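Local coordinates for transcriptional regulator (Saccharomonospora viridis, PDB 4KWA), which probably binds DNA as a TetR-family transcriptional repressor, and holds a choline ion in the pocket of its C-terminal regulatory domain, at residues A[87-92]-A[176-181]; A[79-84]-A[128-133]; A[153-158]-A[180-185]. All blocks are in the same frame, centred on the assembly; numbering follows the deposited sequence.

Interaction 1: A[87-92]-A[176-181]; sequences LQLPTP and DHMRQH
Leu-89 and Pro-90 of the loop between helices 77-86 and 94-109 pack on Met-178 and Arg-179 of helix 175-190, beside the choline pocket of the TetR-family regulatory domain; an inverse gamma turn centred on Pro-90 shapes the loop here. The apolar part rests on Met-178, a selenomethionine whose CG is anti to the backbone N (chi1 170°) and whose chain runs on extended toward the loop. It meets Pro-90 tip to tip, SE lying 3.7 Å from Pro-90 CD, and slides past Leu-89 in the opposite direction, with CG 3.9 Å from Leu-89 CD2. Val-166 of helix 148-168 touches both Pro-90 and Met-178. On the ligand side, Gln-88 touches the choline, while its backbone O accepts a hydrogen bond from Trp-99 NE1, another pocket residue. The polar part belongs to Arg-179, whose chain crosses Leu-89 at about a right angle. Its guanidinium is gripped by two acids in salt bridges: Glu-86 holds NE, and Arg-179 NH1 gives Asp-176 OD1 a bent bond of 3.0 Å (131°), in the guanidinium plane and onto the anti lone pair. The loop thus meets the charged group with carbon, the other methyl of Leu-89, CD1, lying obliquely 3.4 Å from Arg-179 NE.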
loop_
_atom_site.group_PDB
_atom_site.type_symbol
_atom_site.label_atom_id
_atom_site.label_comp_id
_atom_site.label_asym_id
_atom_site.label_seq_id
_atom_site.Cartn_x
_atom_site.Cartn_y
_atom_site.Cartn_z
ATOM N N LEU A 87 -3.410 -14.202 -10.322
ATOM C CA LEU A 87 -2.178 -14.476 -9.550
ATOM C C LEU A 87 -1.814 -13.376 -8.531
ATOM O O LEU A 87 -1.030 -13.605 -7.637
ATOM C CB LEU A 87 -1.000 -14.558 -10.485
ATOM C CG LEU A 87 -0.901 -15.784 -11.311
ATOM C CD1 LEU A 87 0.280 -15.544 -12.231
ATOM C CD2 LEU A 87 -0.689 -16.951 -10.369
ATOM N N GLN A 88 -2.365 -12.165 -8.685
ATOM C CA GLN A 88 -2.141 -11.105 -7.771
ATOM C C GLN A 88 -3.133 -11.027 -6.678
ATOM O O GLN A 88 -2.972 -10.151 -5.835
ATOM C CB GLN A 88 -2.118 -9.721 -8.454
ATOM C CG GLN A 88 -1.219 -9.624 -9.673
ATOM C CD GLN A 88 0.099 -10.439 -9.629
ATOM O OE1 GLN A 88 0.398 -11.227 -10.583
ATOM N NE2 GLN A 88 0.914 -10.232 -8.605
ATOM N N LEU A 89 -4.180 -11.856 -6.667
ATOM C CA LEU A 89 -5.143 -11.749 -5.587
ATOM C C LEU A 89 -4.599 -12.283 -4.296
ATOM O O LEU A 89 -3.904 -13.261 -4.309
ATOM C CB LEU A 89 -6.412 -12.508 -5.972
ATOM C CG LEU A 89 -7.016 -12.000 -7.261
ATOM C CD1 LEU A 89 -8.256 -12.824 -7.562
ATOM C CD2 LEU A 89 -7.303 -10.532 -7.260
ATOM N N PRO A 90 -4.968 -11.699 -3.153
ATOM C CA PRO A 90 -4.436 -12.211 -1.913
ATOM C C PRO A 90 -5.263 -13.385 -1.436
ATOM O O PRO A 90 -5.866 -13.307 -0.359
ATOM C CB PRO A 90 -4.620 -11.033 -0.956
ATOM C CG PRO A 90 -5.766 -10.284 -1.540
ATOM C CD PRO A 90 -5.547 -10.336 -3.005
ATOM N N THR A 91 -5.267 -14.483 -2.201
ATOM C CA THR A 91 -6.049 -15.665 -1.801
ATOM C C THR A 91 -5.456 -16.350 -0.559
ATOM O O THR A 91 -4.249 -16.299 -0.237
ATOM C CB THR A 91 -6.194 -16.592 -2.992
ATOM O OG1 THR A 91 -4.930 -16.775 -3.586
ATOM C CG2 THR A 91 -6.984 -15.956 -4.052
ATOM N N PRO A 92 -6.311 -17.094 0.156
ATOM C CA PRO A 92 -5.856 -17.809 1.322
ATOM C C PRO A 92 -4.497 -18.532 1.098
ATOM O O PRO A 92 -4.267 -19.031 0.037
ATOM C CB PRO A 92 -6.991 -18.790 1.569
ATOM C CG PRO A 92 -8.199 -18.149 0.938
ATOM C CD PRO A 92 -7.762 -17.102 -0.018
ATOM N N ASP A 176 -13.244 -11.923 -3.667
ATOM C CA ASP A 176 -14.224 -12.014 -4.769
ATOM C C ASP A 176 -14.573 -10.634 -5.299
ATOM O O ASP A 176 -14.631 -10.420 -6.503
ATOM C CB ASP A 176 -15.529 -12.726 -4.331
ATOM C CG ASP A 176 -15.352 -14.249 -4.105
ATOM O OD1 ASP A 176 -14.516 -14.899 -4.735
ATOM O OD2 ASP A 176 -16.127 -14.811 -3.312
ATOM N N HIS A 177 -14.716 -9.650 -4.399
ATOM C CA HIS A 177 -15.077 -8.275 -4.848
ATOM C C HIS A 177 -13.923 -7.631 -5.635
ATOM O O HIS A 177 -14.143 -7.019 -6.658
ATOM C CB HIS A 177 -15.601 -7.447 -3.707
ATOM C CG HIS A 177 -16.930 -7.955 -3.179
ATOM N ND1 HIS A 177 -17.093 -8.487 -1.908
ATOM C CD2 HIS A 177 -18.145 -8.068 -3.784
ATOM C CE1 HIS A 177 -18.355 -8.848 -1.740
ATOM N NE2 HIS A 177 -19.013 -8.608 -2.863
HETATM N N MSE A 178 -12.701 -7.842 -5.155
HETATM C CA MSE A 178 -11.512 -7.322 -5.848
HETATM C C MSE A 178 -11.409 -7.941 -7.250
HETATM O O MSE A 178 -11.044 -7.277 -8.248
HETATM C CB MSE A 178 -10.292 -7.705 -4.953
HETATM C CG MSE A 178 -9.011 -7.441 -5.698
HETATM SE SE MSE A 178 -7.514 -7.482 -4.391
HETATM C CE MSE A 178 -6.082 -7.113 -5.599
ATOM N N ARG A 179 -11.616 -9.234 -7.312
ATOM C CA ARG A 179 -11.604 -9.967 -8.566
ATOM C C ARG A 179 -12.598 -9.387 -9.537
ATOM O O ARG A 179 -12.249 -9.116 -10.638
ATOM C CB ARG A 179 -11.865 -11.465 -8.395
ATOM C CG ARG A 179 -11.677 -12.263 -9.662
ATOM C CD ARG A 179 -12.010 -13.736 -9.522
ATOM N NE ARG A 179 -11.089 -14.440 -8.665
ATOM C CZ ARG A 179 -11.382 -14.900 -7.464
ATOM N NH1 ARG A 179 -12.564 -14.753 -6.944
ATOM N NH2 ARG A 179 -10.476 -15.521 -6.764
ATOM N N GLN A 180 -13.830 -9.189 -9.074
ATOM C CA GLN A 180 -14.915 -8.577 -9.878
ATOM C C GLN A 180 -14.572 -7.138 -10.358
ATOM O O GLN A 180 -14.708 -6.815 -11.527
ATOM C CB GLN A 180 -16.234 -8.539 -9.055
ATOM C CG GLN A 180 -17.454 -8.296 -9.971
ATOM C CD GLN A 180 -18.789 -8.626 -9.306
ATOM O OE1 GLN A 180 -19.749 -9.033 -9.970
ATOM N NE2 GLN A 180 -18.841 -8.494 -7.989
ATOM N N HIS A 181 -14.091 -6.324 -9.430
ATOM C CA HIS A 181 -13.681 -4.969 -9.788
ATOM C C HIS A 181 -12.609 -4.948 -10.888
ATOM O O HIS A 181 -12.635 -4.159 -11.837
ATOM C CB HIS A 181 -13.206 -4.237 -8.507
ATOM C CG HIS A 181 -12.970 -2.771 -8.740
ATOM N ND1 HIS A 181 -13.884 -1.802 -8.351
ATOM C CD2 HIS A 181 -12.057 -2.129 -9.502
ATOM C CE1 HIS A 181 -13.488 -0.624 -8.799
ATOM N NE2 HIS A 181 -12.368 -0.783 -9.467
#

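Interaction 2: A[79-84]-A[128-133]; sequences ERLVRL and QTIAMT
Leu-84 CG stands anti to its own carbonyl carbon (chi1 -83°), and Thr-133 CG2 is anti to the backbone N, its OG1 anti to the carbonyl carbon (chi1 -54°); the two side chains reach toward each other tip to tip between the helices. Leu-84 CD1 comes to 3.6 Å from Thr-133 OG1 and also packs on Thr-129 CG2 at 3.8 Å. Thr-133 CG2 lies against Leu-81, 3.9 Å from its CB, while Ile-130 CD1 approaches both leucines more loosely. The Thr-133 hydroxyl both donates and accepts: Thr-133 OG1 donates to Thr-129 O at 2.6 Å, from the opposite face of that carbonyl plane to Thr-133 N, and accepts from a water at 2.6 Å. This water lies at the edge of the Arg-80 guanidinium, in its plane, and takes a 2.9 Å bond from Arg-80 NE, so it bridges the two helices. Arg-80 NH1 is also bonded to Ile-74 O, a second tie on the guanidinium. Gln-67 and Leu-71 of helix 48-71 cover Leu-84. With the segments at 155° and their axes 10.4 Å apart, this is an antiparallel helix pair in the all-helical C-terminal domain of a TetR-family regulator.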
loop_
_atom_site.group_PDB
_atom_site.type_symbol
_atom_site.label_atom_id
_atom_site.label_comp_id
_atom_site.label_asym_id
_atom_site.label_seq_id
_atom_site.Cartn_x
_atom_site.Cartn_y
_atom_site.Cartn_z
ATOM N N GLU A 79 -7.002 -13.762 -21.974
ATOM C CA GLU A 79 -6.872 -14.859 -20.975
ATOM C C GLU A 79 -5.561 -14.642 -20.193
ATOM O O GLU A 79 -5.538 -14.812 -18.984
ATOM C CB GLU A 79 -6.882 -16.270 -21.587
ATOM C CG GLU A 79 -6.953 -17.337 -20.502
ATOM C CD GLU A 79 -8.248 -17.312 -19.653
ATOM O OE1 GLU A 79 -9.261 -16.682 -20.059
ATOM O OE2 GLU A 79 -8.246 -17.928 -18.556
ATOM N N ARG A 80 -4.462 -14.294 -20.876
ATOM C CA ARG A 80 -3.224 -14.063 -20.159
ATOM C C ARG A 80 -3.353 -12.974 -19.076
ATOM O O ARG A 80 -2.952 -13.163 -17.921
ATOM C CB ARG A 80 -2.060 -13.701 -21.110
ATOM C CG ARG A 80 -1.529 -14.780 -21.947
ATOM C CD ARG A 80 -0.362 -14.299 -22.800
ATOM N NE ARG A 80 0.856 -14.093 -22.076
ATOM C CZ ARG A 80 1.741 -15.053 -21.789
ATOM N NH1 ARG A 80 1.452 -16.338 -22.008
ATOM N NH2 ARG A 80 2.889 -14.759 -21.168
ATOM N N LEU A 81 -3.895 -11.824 -19.473
ATOM C CA LEU A 81 -4.105 -10.668 -18.545
ATOM C C LEU A 81 -5.024 -11.093 -17.380
ATOM O O LEU A 81 -4.724 -10.829 -16.206
ATOM C CB LEU A 81 -4.617 -9.482 -19.322
ATOM C CG LEU A 81 -4.559 -8.188 -18.549
ATOM C CD1 LEU A 81 -3.132 -7.814 -18.174
ATOM C CD2 LEU A 81 -5.248 -7.052 -19.318
ATOM N N VAL A 82 -6.092 -11.805 -17.674
ATOM C CA VAL A 82 -7.004 -12.320 -16.626
ATOM C C VAL A 82 -6.270 -13.244 -15.655
ATOM O O VAL A 82 -6.435 -13.092 -14.455
ATOM C CB VAL A 82 -8.262 -13.028 -17.206
ATOM C CG1 VAL A 82 -9.064 -13.740 -16.108
ATOM C CG2 VAL A 82 -9.158 -12.018 -17.936
ATOM N N ARG A 83 -5.419 -14.129 -16.148
ATOM C CA ARG A 83 -4.657 -14.999 -15.259
ATOM C C ARG A 83 -3.630 -14.248 -14.437
ATOM O O ARG A 83 -3.492 -14.454 -13.279
ATOM C CB ARG A 83 -3.939 -16.057 -16.037
ATOM C CG ARG A 83 -4.760 -17.269 -16.266
ATOM C CD ARG A 83 -4.200 -18.059 -17.410
ATOM N NE ARG A 83 -5.194 -18.982 -17.883
ATOM C CZ ARG A 83 -5.370 -20.187 -17.400
ATOM N NH1 ARG A 83 -6.319 -20.922 -17.907
ATOM N NH2 ARG A 83 -4.592 -20.651 -16.441
ATOM N N LEU A 84 -2.913 -13.376 -15.089
ATOM C CA LEU A 84 -1.949 -12.512 -14.435
ATOM C C LEU A 84 -2.539 -11.769 -13.272
ATOM O O LEU A 84 -1.885 -11.655 -12.271
ATOM C CB LEU A 84 -1.328 -11.481 -15.382
ATOM C CG LEU A 84 -0.182 -11.977 -16.208
ATOM C CD1 LEU A 84 0.191 -10.950 -17.284
ATOM C CD2 LEU A 84 1.018 -12.319 -15.280
ATOM N N GLN A 128 6.652 -4.400 -16.624
ATOM C CA GLN A 128 6.953 -4.769 -18.040
ATOM C C GLN A 128 6.131 -5.951 -18.564
ATOM O O GLN A 128 5.685 -5.895 -19.709
ATOM C CB GLN A 128 8.434 -4.933 -18.291
ATOM C CG GLN A 128 9.298 -3.725 -17.975
ATOM C CD GLN A 128 9.015 -2.400 -18.749
ATOM O OE1 GLN A 128 9.417 -1.300 -18.313
ATOM N NE2 GLN A 128 8.343 -2.493 -19.837
ATOM N N THR A 129 5.917 -6.981 -17.745
ATOM C CA THR A 129 5.046 -8.059 -18.082
ATOM C C THR A 129 3.633 -7.573 -18.464
ATOM O O THR A 129 3.029 -8.026 -19.426
ATOM C CB THR A 129 5.010 -9.032 -16.920
ATOM O OG1 THR A 129 6.276 -9.674 -16.939
ATOM C CG2 THR A 129 3.887 -10.062 -17.115
ATOM N N ILE A 130 3.063 -6.693 -17.618
ATOM C CA ILE A 130 1.759 -6.137 -17.860
ATOM C C ILE A 130 1.779 -5.360 -19.143
ATOM O O ILE A 130 0.917 -5.598 -20.046
ATOM C CB ILE A 130 1.347 -5.182 -16.699
ATOM C CG1 ILE A 130 1.240 -5.936 -15.375
ATOM C CG2 ILE A 130 0.002 -4.562 -17.017
ATOM C CD1 ILE A 130 0.306 -7.122 -15.426
ATOM N N ALA A 131 2.749 -4.461 -19.292
ATOM C CA ALA A 131 2.773 -3.662 -20.509
ATOM C C ALA A 131 2.902 -4.505 -21.795
ATOM O O ALA A 131 2.278 -4.242 -22.856
ATOM C CB ALA A 131 3.909 -2.601 -20.396
HETATM N N MSE A 132 3.721 -5.557 -21.698
HETATM C CA MSE A 132 3.920 -6.428 -22.816
HETATM C C MSE A 132 2.651 -7.134 -23.120
HETATM O O MSE A 132 2.359 -7.360 -24.299
HETATM C CB MSE A 132 5.067 -7.393 -22.566
HETATM C CG MSE A 132 5.219 -8.356 -23.717
HETATM SE SE MSE A 132 6.504 -9.734 -23.096
HETATM C CE MSE A 132 5.570 -10.871 -21.742
ATOM N N THR A 133 1.897 -7.543 -22.094
ATOM C CA THR A 133 0.618 -8.241 -22.357
ATOM C C THR A 133 -0.410 -7.343 -23.089
ATOM O O THR A 133 -1.134 -7.760 -24.007
ATOM C CB THR A 133 0.095 -8.750 -21.047
ATOM O OG1 THR A 133 1.182 -9.540 -20.481
ATOM C CG2 THR A 133 -1.210 -9.646 -21.216
HETATM O O HOH W 1 2.253 -11.661 -21.483
#

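Interaction 3: A[153-158]-A[180-185]; sequences TRLSAL and QHLNDF
Leu-158 and Phe-185 make the central contact: Leu-158 CD2 sits over one face of the phenyl ring, offset toward the rim, in a CH-pi interaction 4.1 Å from the ring centroid and 23° off the normal. The methyl is nearest to CG, at 3.8 Å, so it rests over the root of the ring. Both side chains leave their helices with CG anti to the backbone N and slide past each other in opposite directions. The far end of the ring is met by Arg-154, whose aliphatic CG lies obliquely 4.0 Å from Phe-185 CZ; the two chains cross at about a right angle. Leu-155 CD1 joins the ring to the preceding turn of helix 175-190, 4.0 Å from both Phe-185 CD2 and Leu-182 CD2, and Leu-182 CD2 in turn packs 3.9 Å from Leu-158 CD2. On the other branch, Leu-158 CD1 touches the His-181 ring near NE2.

The polar groups bordering this apolar layer are held by the second subunit. His-181 is gripped at both nitrogens, ND1 by Glu-150 and NE2 by Arg-154 of that subunit, and Arg-154 of this chain is bonded through NE to His-181 of the second subunit, a reciprocal pair of bonds. Phe-185 also packs on Arg-154 of the second subunit. Further out, Leu-155 is backed by Leu-81 and Ile-130, while Leu-162 lies on both His-181 and Leu-182.

The segments run at 169°, almost antiparallel, with axes 11.6 Å apart. This is the pairing of the last two helices of the TetR regulatory domain, the helices through which two subunits typically join in a four-helix dimer interface; here the contact is buried and forms part of that interface, eight of its residues lying within reach of the second subunit.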
loop_
_atom_site.group_PDB
_atom_site.type_symbol
_atom_site.label_atom_id
_atom_site.label_comp_id
_atom_site.label_asym_id
_atom_site.label_seq_id
_atom_site.Cartn_x
_atom_site.Cartn_y
_atom_site.Cartn_z
ATOM N N THR A 153 0.798 1.280 -15.501
ATOM C CA THR A 153 0.842 2.149 -14.269
ATOM C C THR A 153 -0.458 2.135 -13.560
ATOM O O THR A 153 -0.519 1.896 -12.330
ATOM C CB THR A 153 1.252 3.573 -14.623
ATOM O OG1 THR A 153 2.669 3.583 -14.857
ATOM C CG2 THR A 153 1.025 4.521 -13.463
ATOM N N ARG A 154 -1.517 2.365 -14.309
ATOM C CA ARG A 154 -2.854 2.318 -13.700
ATOM C C ARG A 154 -3.252 0.984 -13.177
ATOM O O ARG A 154 -3.759 0.916 -12.055
ATOM C CB ARG A 154 -3.887 2.844 -14.676
ATOM C CG ARG A 154 -5.281 3.066 -14.208
ATOM C CD ARG A 154 -6.161 3.984 -15.079
ATOM N NE ARG A 154 -5.642 5.351 -15.163
ATOM C CZ ARG A 154 -6.079 6.343 -15.921
ATOM N NH1 ARG A 154 -5.453 7.558 -15.832
ATOM N NH2 ARG A 154 -7.111 6.153 -16.723
ATOM N N LEU A 155 -3.066 -0.092 -13.972
ATOM C CA LEU A 155 -3.472 -1.420 -13.504
ATOM C C LEU A 155 -2.726 -1.818 -12.257
ATOM O O LEU A 155 -3.363 -2.315 -11.282
ATOM C CB LEU A 155 -3.382 -2.459 -14.629
ATOM C CG LEU A 155 -3.812 -3.836 -14.243
ATOM C CD1 LEU A 155 -5.244 -3.875 -13.684
ATOM C CD2 LEU A 155 -3.610 -4.736 -15.460
ATOM N N SER A 156 -1.432 -1.621 -12.217
ATOM C CA SER A 156 -0.620 -1.951 -11.063
ATOM C C SER A 156 -0.978 -1.226 -9.806
ATOM O O SER A 156 -1.054 -1.833 -8.714
ATOM C CB SER A 156 0.877 -1.787 -11.334
ATOM O OG SER A 156 1.213 -0.543 -11.793
ATOM N N ALA A 157 -1.228 0.060 -9.989
ATOM C CA ALA A 157 -1.708 0.911 -8.910
ATOM C C ALA A 157 -3.063 0.456 -8.362
ATOM O O ALA A 157 -3.221 0.361 -7.077
ATOM C CB ALA A 157 -1.693 2.374 -9.284
ATOM N N LEU A 158 -4.005 0.143 -9.270
ATOM C CA LEU A 158 -5.356 -0.279 -8.905
ATOM C C LEU A 158 -5.263 -1.573 -8.086
ATOM O O LEU A 158 -5.863 -1.746 -7.041
ATOM C CB LEU A 158 -6.195 -0.436 -10.149
ATOM C CG LEU A 158 -7.648 -0.886 -9.941
ATOM C CD1 LEU A 158 -8.410 0.045 -9.005
ATOM C CD2 LEU A 158 -8.401 -0.984 -11.245
ATOM N N GLN A 180 -13.830 -9.189 -9.074
ATOM C CA GLN A 180 -14.915 -8.577 -9.878
ATOM C C GLN A 180 -14.572 -7.138 -10.358
ATOM O O GLN A 180 -14.708 -6.815 -11.527
ATOM C CB GLN A 180 -16.234 -8.539 -9.055
ATOM C CG GLN A 180 -17.454 -8.296 -9.971
ATOM C CD GLN A 180 -18.789 -8.626 -9.306
ATOM O OE1 GLN A 180 -19.749 -9.033 -9.970
ATOM N NE2 GLN A 180 -18.841 -8.494 -7.989
ATOM N N HIS A 181 -14.091 -6.324 -9.430
ATOM C CA HIS A 181 -13.681 -4.969 -9.788
ATOM C C HIS A 181 -12.609 -4.948 -10.888
ATOM O O HIS A 181 -12.635 -4.159 -11.837
ATOM C CB HIS A 181 -13.206 -4.237 -8.507
ATOM C CG HIS A 181 -12.970 -2.771 -8.740
ATOM N ND1 HIS A 181 -13.884 -1.802 -8.351
ATOM C CD2 HIS A 181 -12.057 -2.129 -9.502
ATOM C CE1 HIS A 181 -13.488 -0.624 -8.799
ATOM N NE2 HIS A 181 -12.368 -0.783 -9.467
ATOM N N LEU A 182 -11.571 -5.776 -10.738
ATOM C CA LEU A 182 -10.474 -5.835 -11.682
ATOM C C LEU A 182 -10.908 -6.412 -13.060
ATOM O O LEU A 182 -10.533 -5.872 -14.085
ATOM C CB LEU A 182 -9.314 -6.662 -11.096
ATOM C CG LEU A 182 -8.464 -5.973 -10.021
ATOM C CD1 LEU A 182 -7.534 -6.947 -9.296
ATOM C CD2 LEU A 182 -7.710 -4.809 -10.648
ATOM N N ASN A 183 -11.747 -7.444 -13.040
ATOM C CA ASN A 183 -12.297 -7.996 -14.266
ATOM C C ASN A 183 -13.195 -6.919 -14.965
ATOM O O ASN A 183 -13.144 -6.784 -16.198
ATOM C CB ASN A 183 -12.905 -9.398 -13.983
ATOM C CG ASN A 183 -11.840 -10.497 -13.965
ATOM O OD1 ASN A 183 -11.406 -10.981 -12.898
ATOM N ND2 ASN A 183 -11.346 -10.837 -15.137
ATOM N N ASP A 184 -13.958 -6.117 -14.210
ATOM C CA ASP A 184 -14.738 -5.000 -14.788
ATOM C C ASP A 184 -13.838 -3.968 -15.442
ATOM O O ASP A 184 -14.138 -3.437 -16.467
ATOM C CB ASP A 184 -15.658 -4.376 -13.751
ATOM C CG ASP A 184 -16.865 -5.288 -13.414
ATOM O OD1 ASP A 184 -17.067 -6.275 -14.168
ATOM O OD2 ASP A 184 -17.628 -5.009 -12.430
ATOM N N PHE A 185 -12.732 -3.652 -14.808
ATOM C CA PHE A 185 -11.805 -2.666 -15.347
ATOM C C PHE A 185 -11.260 -3.254 -16.668
ATOM O O PHE A 185 -11.097 -2.524 -17.614
ATOM C CB PHE A 185 -10.633 -2.479 -14.347
ATOM C CG PHE A 185 -9.555 -1.491 -14.822
ATOM C CD1 PHE A 185 -9.766 -0.136 -14.799
ATOM C CD2 PHE A 185 -8.380 -1.945 -15.306
ATOM C CE1 PHE A 185 -8.832 0.751 -15.301
ATOM C CE2 PHE A 185 -7.418 -1.043 -15.833
ATOM C CZ PHE A 185 -7.651 0.271 -15.766
#

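How the interactions relate
All three contacts lie in the C-terminal regulatory domain. Interactions 1 and 3 share helix 175-190, their centres about 11 Å apart, and touch where Leu-89 packs on Leu-182. Interaction 2, whose first segment lies next to that of interaction 1 in sequence, has its centre about 16 Å from that of interaction 1 and about 12 Å from that of interaction 3, which it meets where Val-82 packs on Asn-183. Along the chain, interactions 1 and 2 alternate their segments, whereas interaction 2 closes before interaction 3 opens. Helices 77-86, 113-139, 148-168 and 175-190 thus form one continuous body, running from the loop beside the choline pocket to the dimer side of interaction 3.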